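PDB 5BY3: BtGH115A from Bacteroides thetaiotaomicron, which acts as a family GH115 4-O-methyl-alpha-glucuronidase with specificity for decorated arabinogalactans. Local coordinates for residues Val70-Ile73 / Gly74-Lys77; Ala99-Glu102 / Asp103-Val107; Cys645-Asn648 / Ala649-Lys653. All coordinates share one frame; numbering follows the deposited sequence.

Interaction 1: Val70-Ile73 / Gly74-Lys77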
ATOM      1  N   VAL A  70     -32.283   7.817  -6.659  1.00 54.55           N
ATOM      2  CA  VAL A  70     -31.071   8.131  -5.895  1.00 52.47           C
ATOM      3  C   VAL A  70     -31.088   9.529  -5.290  1.00 54.58           C
ATOM      4  O   VAL A  70     -31.471  10.498  -5.956  1.00 49.58           O
ATOM      5  CB  VAL A  70     -29.749   7.904  -6.693  1.00 50.96           C
ATOM      6  CG1 VAL A  70     -29.842   6.710  -7.637  1.00 54.13           C
ATOM      7  CG2 VAL A  70     -29.337   9.132  -7.478  1.00 53.30           C
ATOM      8  N   GLY A  71     -30.641   9.632  -4.037  1.00 52.60           N
ATOM      9  CA  GLY A  71     -30.439  10.943  -3.431  1.00 54.65           C
ATOM     10  C   GLY A  71     -29.841  10.985  -2.039  1.00 58.65           C
ATOM     11  O   GLY A  71     -29.811   9.984  -1.295  1.00 55.49           O
ATOM     12  N   THR A  72     -29.385  12.179  -1.696  1.00 59.37           N
ATOM     13  CA  THR A  72     -28.880  12.514  -0.366  1.00 61.32           C
ATOM     14  C   THR A  72     -30.034  12.965   0.558  1.00 63.31           C
ATOM     15  O   THR A  72     -30.862  13.807   0.166  1.00 61.25           O
ATOM     16  CB  THR A  72     -27.834  13.646  -0.477  1.00 58.65           C
ATOM     17  OG1 THR A  72     -26.956  13.374  -1.576  1.00 56.33           O
ATOM     18  CG2 THR A  72     -27.013  13.822   0.816  1.00 56.96           C
ATOM     19  N   ILE A  73     -30.083  12.355   1.749  1.00 65.78           N
ATOM     20  CA  ILE A  73     -30.759  12.872   2.961  1.00 73.62           C
ATOM     21  C   ILE A  73     -30.974  14.390   2.939  1.00 75.86           C
ATOM     22  O   ILE A  73     -30.020  15.159   2.741  1.00 74.19           O
ATOM     23  CB  ILE A  73     -30.004  12.405   4.253  1.00 72.55           C
ATOM     24  CG1 ILE A  73     -30.734  11.238   4.919  1.00 72.68           C
ATOM     25  CG2 ILE A  73     -29.870  13.491   5.313  1.00 82.05           C
ATOM     26  CD1 ILE A  73     -30.730   9.966   4.107  1.00 75.77           C
ATOM     27  N   GLY A  74     -32.247  14.776   3.071  1.00 80.10           N
ATOM     28  CA  GLY A  74     -32.700  16.173   3.192  1.00 86.84           C
ATOM     29  C   GLY A  74     -32.143  17.158   2.180  1.00 89.88           C
ATOM     30  O   GLY A  74     -31.807  18.296   2.533  1.00 94.62           O
ATOM     31  N   GLN A  75     -32.035  16.700   0.934  1.00 88.62           N
ATOM     32  CA  GLN A  75     -31.533  17.517  -0.170  0.50 86.55           C
ATOM     33  C   GLN A  75     -32.266  17.105  -1.446  1.00 89.22           C
ATOM     34  O   GLN A  75     -32.152  17.762  -2.494  1.00 95.65           O
ATOM     35  CB  GLN A  75     -30.006  17.374  -0.312  0.50 79.57           C
ATOM     36  CG  GLN A  75     -29.194  18.221   0.661  0.50 69.14           C
ATOM     37  CD  GLN A  75     -27.705  17.977   0.555  0.50 66.31           C
ATOM     38  OE1 GLN A  75     -27.154  17.893  -0.543  0.50 61.65           O
ATOM     39  NE2 GLN A  75     -27.045  17.856   1.700  0.50 63.68           N
ATOM     40  N   SER A  76     -33.057  16.042  -1.321  1.00 92.04           N
ATOM     41  CA  SER A  76     -33.813  15.429  -2.400  1.00 91.32           C
ATOM     42  C   SER A  76     -35.233  15.170  -1.894  1.00 86.69           C
ATOM     43  O   SER A  76     -35.423  14.563  -0.840  1.00 73.72           O
ATOM     44  CB  SER A  76     -33.124  14.109  -2.801  1.00 87.81           C
ATOM     45  OG  SER A  76     -33.766  13.451  -3.879  1.00 80.62           O
ATOM     46  N   LYS A  77     -36.228  15.642  -2.642  1.00 94.83           N
ATOM     47  CA  LYS A  77     -37.635  15.361  -2.318  1.00 98.96           C
ATOM     48  C   LYS A  77     -37.985  13.903  -2.660  1.00 99.17           C
ATOM     49  O   LYS A  77     -38.967  13.339  -2.144  1.00102.37           O
ATOM     50  CB  LYS A  77     -38.568  16.353  -3.037  1.00 96.00           C
ATOM     51  CG  LYS A  77     -39.992  16.383  -2.492  1.00 91.01           C
ATOM     52  CD  LYS A  77     -40.471  17.802  -2.254  1.00 87.77           C
ATOM     53  CE  LYS A  77     -41.503  17.825  -1.141  1.00 88.41           C
ATOM     54  NZ  LYS A  77     -41.579  19.168  -0.513  1.00 86.65           N
TER
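T72 and Q75 meet where the chain leaves strand 68-72 and doubles back toward helix 77-81, a tight strand-to-helix connection at the C-terminal end of an inner strand of the N-terminal mixed sheet. I73 and G74 form the corner, and the reversal brings the CA atoms of G71 and S76 to 5.7 Å. One weak backbone bond spans it: Q75 N donates to T72 O over 3.2 Å, with an N-H...O angle of only 128°. G74 has a positive phi of 48°, a conformation open to glycine more readily than to most residues. The strand end itself is anchored by backbone bonds from G71 and I73 to G110 and from G71 to V108, in the adjoining strand 106-110.

Among the side chains, the exposed Q75 has two conformers; in one of them it runs alongside T72 in the same direction, and its NE2 lies 4.1 Å from the methyl CG2 of T72, a loose and doubtful contact. T72 places this methyl anti to its own nitrogen, while OG1 sits beside that nitrogen and hydrogen-bonds to E36 and T116, which anchors the polar branch. I73 turns away from the returning chain, and its side chain packs on I86 and L89. S76 occupies the N-cap position of the helix, where its OG makes a weak hydrogen bond to L78 N. That hydroxyl is swung anti to the S76 nitrogen (chi1 -178°), and CB of S76 comes within 3.7 Å of T72 O. G71 lies next to the cap: a CB on it would probably crowd the serine hydroxyl where it now lies, whereas the glycine lets S76 OG settle 4.2 Å from G71 CA.

Interaction 2: Ala99-Glu102 / Asp103-Val107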
ATOM      1  N   ALA A  99     -32.045  -0.118  -0.678  1.00 51.41           N
ATOM      2  CA  ALA A  99     -33.296  -0.782  -0.310  1.00 53.97           C
ATOM      3  C   ALA A  99     -34.219  -0.821  -1.525  1.00 50.30           C
ATOM      4  O   ALA A  99     -34.128   0.055  -2.388  1.00 58.42           O
ATOM      5  CB  ALA A  99     -33.957  -0.021   0.845  1.00 51.77           C
ATOM      6  N   VAL A 100     -35.099  -1.815  -1.566  1.00 45.81           N
ATOM      7  CA  VAL A 100     -36.142  -1.931  -2.583  1.00 53.49           C
ATOM      8  C   VAL A 100     -37.509  -1.530  -1.992  1.00 66.27           C
ATOM      9  O   VAL A 100     -38.025  -2.233  -1.116  1.00 65.83           O
ATOM     10  CB  VAL A 100     -36.212  -3.364  -3.209  1.00 53.05           C
ATOM     11  CG1 VAL A 100     -37.180  -3.394  -4.406  1.00 45.00           C
ATOM     12  CG2 VAL A 100     -34.815  -3.897  -3.619  1.00 40.96           C
ATOM     13  N   SER A 101     -38.079  -0.406  -2.466  1.00 73.03           N
ATOM     14  CA  SER A 101     -39.428   0.067  -2.055  1.00 76.16           C
ATOM     15  C   SER A 101     -40.484  -0.975  -2.388  1.00 80.20           C
ATOM     16  O   SER A 101     -40.249  -1.804  -3.274  1.00 83.07           O
ATOM     17  CB  SER A 101     -39.784   1.412  -2.716  1.00 73.55           C
ATOM     18  OG  SER A 101     -40.038   1.282  -4.107  1.00 69.81           O
ATOM     19  N   GLU A 102     -41.637  -0.932  -1.709  1.00 82.73           N
ATOM     20  CA  GLU A 102     -42.690  -1.952  -1.911  1.00 88.93           C
ATOM     21  C   GLU A 102     -43.176  -2.097  -3.377  1.00 93.24           C
ATOM     22  O   GLU A 102     -43.657  -3.165  -3.775  1.00 87.68           O
ATOM     23  CB  GLU A 102     -43.863  -1.768  -0.938  1.00 90.47           C
ATOM     24  CG  GLU A 102     -44.749  -0.560  -1.209  1.00101.31           C
ATOM     25  CD  GLU A 102     -46.065  -0.600  -0.446  1.00108.76           C
ATOM     26  OE1 GLU A 102     -46.687  -1.682  -0.343  1.00102.47           O
ATOM     27  OE2 GLU A 102     -46.488   0.469   0.045  1.00114.15           O
ATOM     28  N   ASP A 103     -43.018  -1.017  -4.153  1.00 92.05           N
ATOM     29  CA  ASP A 103     -43.297  -0.973  -5.591  1.00 87.50           C
ATOM     30  C   ASP A 103     -42.239  -1.679  -6.475  1.00 84.74           C
ATOM     31  O   ASP A 103     -42.470  -1.907  -7.672  1.00 75.86           O
ATOM     32  CB  ASP A 103     -43.458   0.490  -6.023  1.00 97.74           C
ATOM     33  CG  ASP A 103     -44.837   1.065  -5.688  1.00106.97           C
ATOM     34  OD1 ASP A 103     -45.430   0.721  -4.638  1.00103.50           O
ATOM     35  OD2 ASP A 103     -45.332   1.885  -6.492  1.00111.94           O
ATOM     36  N   GLY A 104     -41.086  -2.012  -5.892  1.00 73.27           N
ATOM     37  CA  GLY A 104     -40.043  -2.762  -6.602  1.00 72.00           C
ATOM     38  C   GLY A 104     -39.016  -1.882  -7.296  1.00 67.60           C
ATOM     39  O   GLY A 104     -38.479  -2.231  -8.353  1.00 64.49           O
ATOM     40  N   LYS A 105     -38.752  -0.733  -6.688  1.00 69.13           N
ATOM     41  CA  LYS A 105     -37.763   0.231  -7.167  1.00 56.45           C
ATOM     42  C   LYS A 105     -36.531   0.148  -6.279  1.00 55.94           C
ATOM     43  O   LYS A 105     -36.626  -0.139  -5.089  1.00 54.68           O
ATOM     44  CB  LYS A 105     -38.353   1.645  -7.160  1.00 51.94           C
ATOM     45  CG  LYS A 105     -39.611   1.772  -8.003  1.00 52.26           C
ATOM     46  CD  LYS A 105     -40.064   3.219  -8.062  1.00 67.23           C
ATOM     47  CE  LYS A 105     -41.181   3.453  -9.078  1.00 72.87           C
ATOM     48  NZ  LYS A 105     -42.506   2.957  -8.598  1.00 76.74           N
ATOM     49  N   LEU A 106     -35.367   0.371  -6.867  1.00 59.79           N
ATOM     50  CA  LEU A 106     -34.120   0.357  -6.125  1.00 52.15           C
ATOM     51  C   LEU A 106     -33.863   1.755  -5.631  1.00 52.93           C
ATOM     52  O   LEU A 106     -33.750   2.684  -6.434  1.00 57.20           O
ATOM     53  CB  LEU A 106     -32.976  -0.103  -7.029  1.00 51.04           C
ATOM     54  CG  LEU A 106     -31.598  -0.207  -6.397  1.00 49.82           C
ATOM     55  CD1 LEU A 106     -31.581  -1.079  -5.146  1.00 47.34           C
ATOM     56  CD2 LEU A 106     -30.659  -0.762  -7.443  1.00 51.14           C
ATOM     57  N   VAL A 107     -33.773   1.904  -4.310  1.00 57.09           N
ATOM     58  CA  VAL A 107     -33.554   3.214  -3.672  1.00 51.85           C
ATOM     59  C   VAL A 107     -32.126   3.255  -3.153  1.00 50.65           C
ATOM     60  O   VAL A 107     -31.678   2.313  -2.483  1.00 55.85           O
ATOM     61  CB  VAL A 107     -34.571   3.495  -2.529  1.00 53.39           C
ATOM     62  CG1 VAL A 107     -34.419   4.922  -1.957  1.00 45.83           C
ATOM     63  CG2 VAL A 107     -36.002   3.243  -3.007  1.00 48.78           C
TER
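The beta hairpin of strands 96-100 and 106-110 closes here through a type I turn from S101 to G104. A99 and V107 form a hydrogen-bonded antiparallel pair: V107 N reaches A99 O at 2.7 Å, almost in line with the C=O bond, and A99 N returns the bond to V107 O at 3.0 Å. V100 and L106 follow as a non-hydrogen-bonded pair; their side chains share a face of the sheet and both touch F20 of strand 20-23. Nearer the tip, S101 N donates to K105 O in the carbonyl plane, and the same oxygen takes a CA-H...O contact from V100 CA at 3.1 Å. The turn is clasped by G104 N, 2.8 Å from S101 O and well above that carbonyl's plane.

CG1 of V100 rests 3.7 Å from G104 CA. Across the hairpin, OG of S101, held between its own nitrogen and carbonyl carbon (chi1 71°), lies 3.5 Å from CB of K105. The lysine bends at its far end, leaving NZ in a long salt bridge of 3.7 Å to D103 OD2. G104, in a left-handed conformation, completes the type I turn with G1 bulge, a classic closure of a two-stranded hairpin.

Interaction 3: Cys645-Asn648 / Ala649-Lys653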
ATOM      1  N   CYS A 645      17.663 -28.460  15.787  1.00 73.28           N
ATOM      2  CA  CYS A 645      16.221 -28.246  15.763  1.00 69.25           C
ATOM      3  C   CYS A 645      15.850 -27.045  14.912  1.00 67.44           C
ATOM      4  O   CYS A 645      16.666 -26.139  14.734  1.00 65.47           O
ATOM      5  CB  CYS A 645      15.678 -28.077  17.164  1.00 69.88           C
ATOM      6  SG  CYS A 645      16.223 -29.368  18.290  1.00 84.57           S
ATOM      7  N   GLN A 646      14.617 -27.063  14.396  1.00 61.14           N
ATOM      8  CA  GLN A 646      14.060 -25.998  13.584  1.00 61.48           C
ATOM      9  C   GLN A 646      12.540 -25.968  13.778  1.00 60.47           C
ATOM     10  O   GLN A 646      11.843 -26.939  13.457  1.00 61.44           O
ATOM     11  CB  GLN A 646      14.418 -26.244  12.121  1.00 67.50           C
ATOM     12  CG  GLN A 646      14.122 -25.108  11.165  1.00 77.60           C
ATOM     13  CD  GLN A 646      15.153 -25.026  10.049  1.00 84.52           C
ATOM     14  OE1 GLN A 646      15.915 -25.979   9.801  1.00 76.15           O
ATOM     15  NE2 GLN A 646      15.184 -23.881   9.369  1.00 73.52           N
ATOM     16  N   TRP A 647      12.045 -24.836  14.281  1.00 58.50           N
ATOM     17  CA  TRP A 647      10.656 -24.673  14.718  1.00 53.64           C
ATOM     18  C   TRP A 647       9.989 -23.455  14.126  1.00 55.07           C
ATOM     19  O   TRP A 647      10.671 -22.483  13.767  1.00 53.65           O
ATOM     20  CB  TRP A 647      10.597 -24.525  16.232  1.00 59.17           C
ATOM     21  CG  TRP A 647      11.069 -25.737  16.972  1.00 73.35           C
ATOM     22  CD1 TRP A 647      10.573 -27.011  16.861  1.00 66.52           C
ATOM     23  CD2 TRP A 647      12.117 -25.796  17.956  1.00 72.45           C
ATOM     24  NE1 TRP A 647      11.258 -27.850  17.692  1.00 79.91           N
ATOM     25  CE2 TRP A 647      12.206 -27.134  18.383  1.00 72.11           C
ATOM     26  CE3 TRP A 647      12.984 -24.850  18.519  1.00 75.24           C
ATOM     27  CZ2 TRP A 647      13.132 -27.556  19.341  1.00 63.46           C
ATOM     28  CZ3 TRP A 647      13.913 -25.273  19.481  1.00 68.05           C
ATOM     29  CH2 TRP A 647      13.971 -26.614  19.877  1.00 68.84           C
ATOM     30  N   ASN A 648       8.660 -23.552  14.017  1.00 51.02           N
ATOM     31  CA  ASN A 648       7.712 -22.445  13.838  1.00 53.06           C
ATOM     32  C   ASN A 648       7.011 -22.250  15.176  1.00 56.35           C
ATOM     33  O   ASN A 648       7.134 -23.091  16.074  1.00 56.11           O
ATOM     34  CB  ASN A 648       6.689 -22.779  12.744  1.00 57.23           C
ATOM     35  CG  ASN A 648       5.973 -24.132  12.981  1.00 60.85           C
ATOM     36  OD1 ASN A 648       5.075 -24.266  13.855  1.00 55.60           O
ATOM     37  ND2 ASN A 648       6.367 -25.145  12.191  1.00 52.69           N
ATOM     38  N   ALA A 649       6.253 -21.174  15.326  1.00 59.78           N
ATOM     39  CA  ALA A 649       5.698 -20.845  16.650  1.00 62.20           C
ATOM     40  C   ALA A 649       4.730 -21.874  17.274  1.00 68.81           C
ATOM     41  O   ALA A 649       4.506 -21.855  18.492  1.00 71.80           O
ATOM     42  CB  ALA A 649       5.083 -19.452  16.631  1.00 60.63           C
ATOM     43  N   ALA A 650       4.174 -22.761  16.441  1.00 69.17           N
ATOM     44  CA  ALA A 650       3.145 -23.722  16.865  1.00 68.35           C
ATOM     45  C   ALA A 650       3.686 -25.135  17.123  1.00 72.91           C
ATOM     46  O   ALA A 650       2.969 -25.979  17.670  1.00 73.69           O
ATOM     47  CB  ALA A 650       1.988 -23.758  15.866  1.00 61.37           C
ATOM     48  N   GLU A 651       4.940 -25.386  16.730  1.00 71.06           N
ATOM     49  CA  GLU A 651       5.660 -26.604  17.127  1.00 66.22           C
ATOM     50  C   GLU A 651       5.937 -26.600  18.636  1.00 71.07           C
ATOM     51  O   GLU A 651       6.317 -27.625  19.204  1.00 81.35           O
ATOM     52  CB  GLU A 651       6.955 -26.797  16.331  1.00 58.67           C
ATOM     53  CG  GLU A 651       6.728 -27.038  14.848  1.00 64.73           C
ATOM     54  CD  GLU A 651       7.824 -27.860  14.155  1.00 78.13           C
ATOM     55  OE1 GLU A 651       9.032 -27.529  14.247  1.00 68.13           O
ATOM     56  OE2 GLU A 651       7.471 -28.853  13.473  1.00 82.46           O
ATOM     57  N   ALA A 652       5.722 -25.452  19.277  1.00 69.74           N
ATOM     58  CA  ALA A 652       5.844 -25.317  20.721  1.00 74.12           C
ATOM     59  C   ALA A 652       4.918 -26.285  21.449  1.00 79.33           C
ATOM     60  O   ALA A 652       3.832 -26.598  20.969  1.00 83.63           O
ATOM     61  CB  ALA A 652       5.518 -23.897  21.126  1.00 71.73           C
ATOM     62  N   LYS A 653       5.360 -26.773  22.599  1.00 87.16           N
ATOM     63  CA  LYS A 653       4.486 -27.495  23.525  1.00 88.18           C
ATOM     64  C   LYS A 653       3.672 -26.426  24.258  1.00 86.92           C
ATOM     65  O   LYS A 653       2.785 -25.823  23.656  1.00102.60           O
ATOM     66  CB  LYS A 653       5.288 -28.392  24.493  1.00 86.29           C
ATOM     67  CG  LYS A 653       6.397 -29.255  23.879  1.00 86.43           C
ATOM     68  CD  LYS A 653       5.952 -30.121  22.698  1.00 82.90           C
ATOM     69  CE  LYS A 653       7.020 -31.147  22.362  1.00 82.85           C
ATOM     70  NZ  LYS A 653       7.165 -31.378  20.900  1.00 85.07           N
TER
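N648 and E651 are the ends of a type I beta turn that follows directly on strand 646-647, with E651 N 3.2 Å from N648 O and well above the plane of that carbonyl. The asparagine side chain reinforces it as an Asx turn. With chi1 at 53° the amide folds back over its own backbone and brings OD1 over the turn; there a lone pair receives A650 N at 3.1 Å in the carbonyl plane, and E651 N adds a weak bond. The E651 nitrogen is thus shared between the main-chain and side-chain oxygens of one residue. An alanine in place of N648 would remove OD1, probably costing A650 N its partner and leaving the turn held mainly by the backbone bond.

The E651 side chain crosses the amide at about a right angle, its CG 3.3 Å from N648 ND2, and extends back toward the strand. OE1 ends near the plane of the W647 indole, 3.1 Å from the edge atom CD1. It also lies 3.0 Å from Q646 O, a meeting of two acceptors that would probably disfavour the charged carboxylate. CB of C645 sits over one face of the indole, offset toward its rim.

Strand 646-647 pairs antiparallel with strand 766-772, through W647 and V771; W647 stacks on F680 of strand 677-682, and A649 packs against L678 and L768 of these two strands.

How the interactions relate
Interactions 1 and 2 belong to one mixed sheet, their centres about 16 Å apart: strand 68-72, which leads into interaction 1, adjoins strand 106-110 of the hairpin in interaction 2. Interaction 3 lies about 59 and 56 Å from their centres, on an antiparallel sheet near the C-terminal end. Interaction 2 is the most buried of the three and is built on regular backbone pairing, with its charged residues at the tip. The other two are partly buried loops leaving a strand, and side-chain polar atoms matter more in them: a serine caps a helix start in 70-77, whereas an asparagine grips turn nitrogens in 645-653. Glycines at positive phi sit in the turns of interactions 1 and 2, while interaction 3 has none.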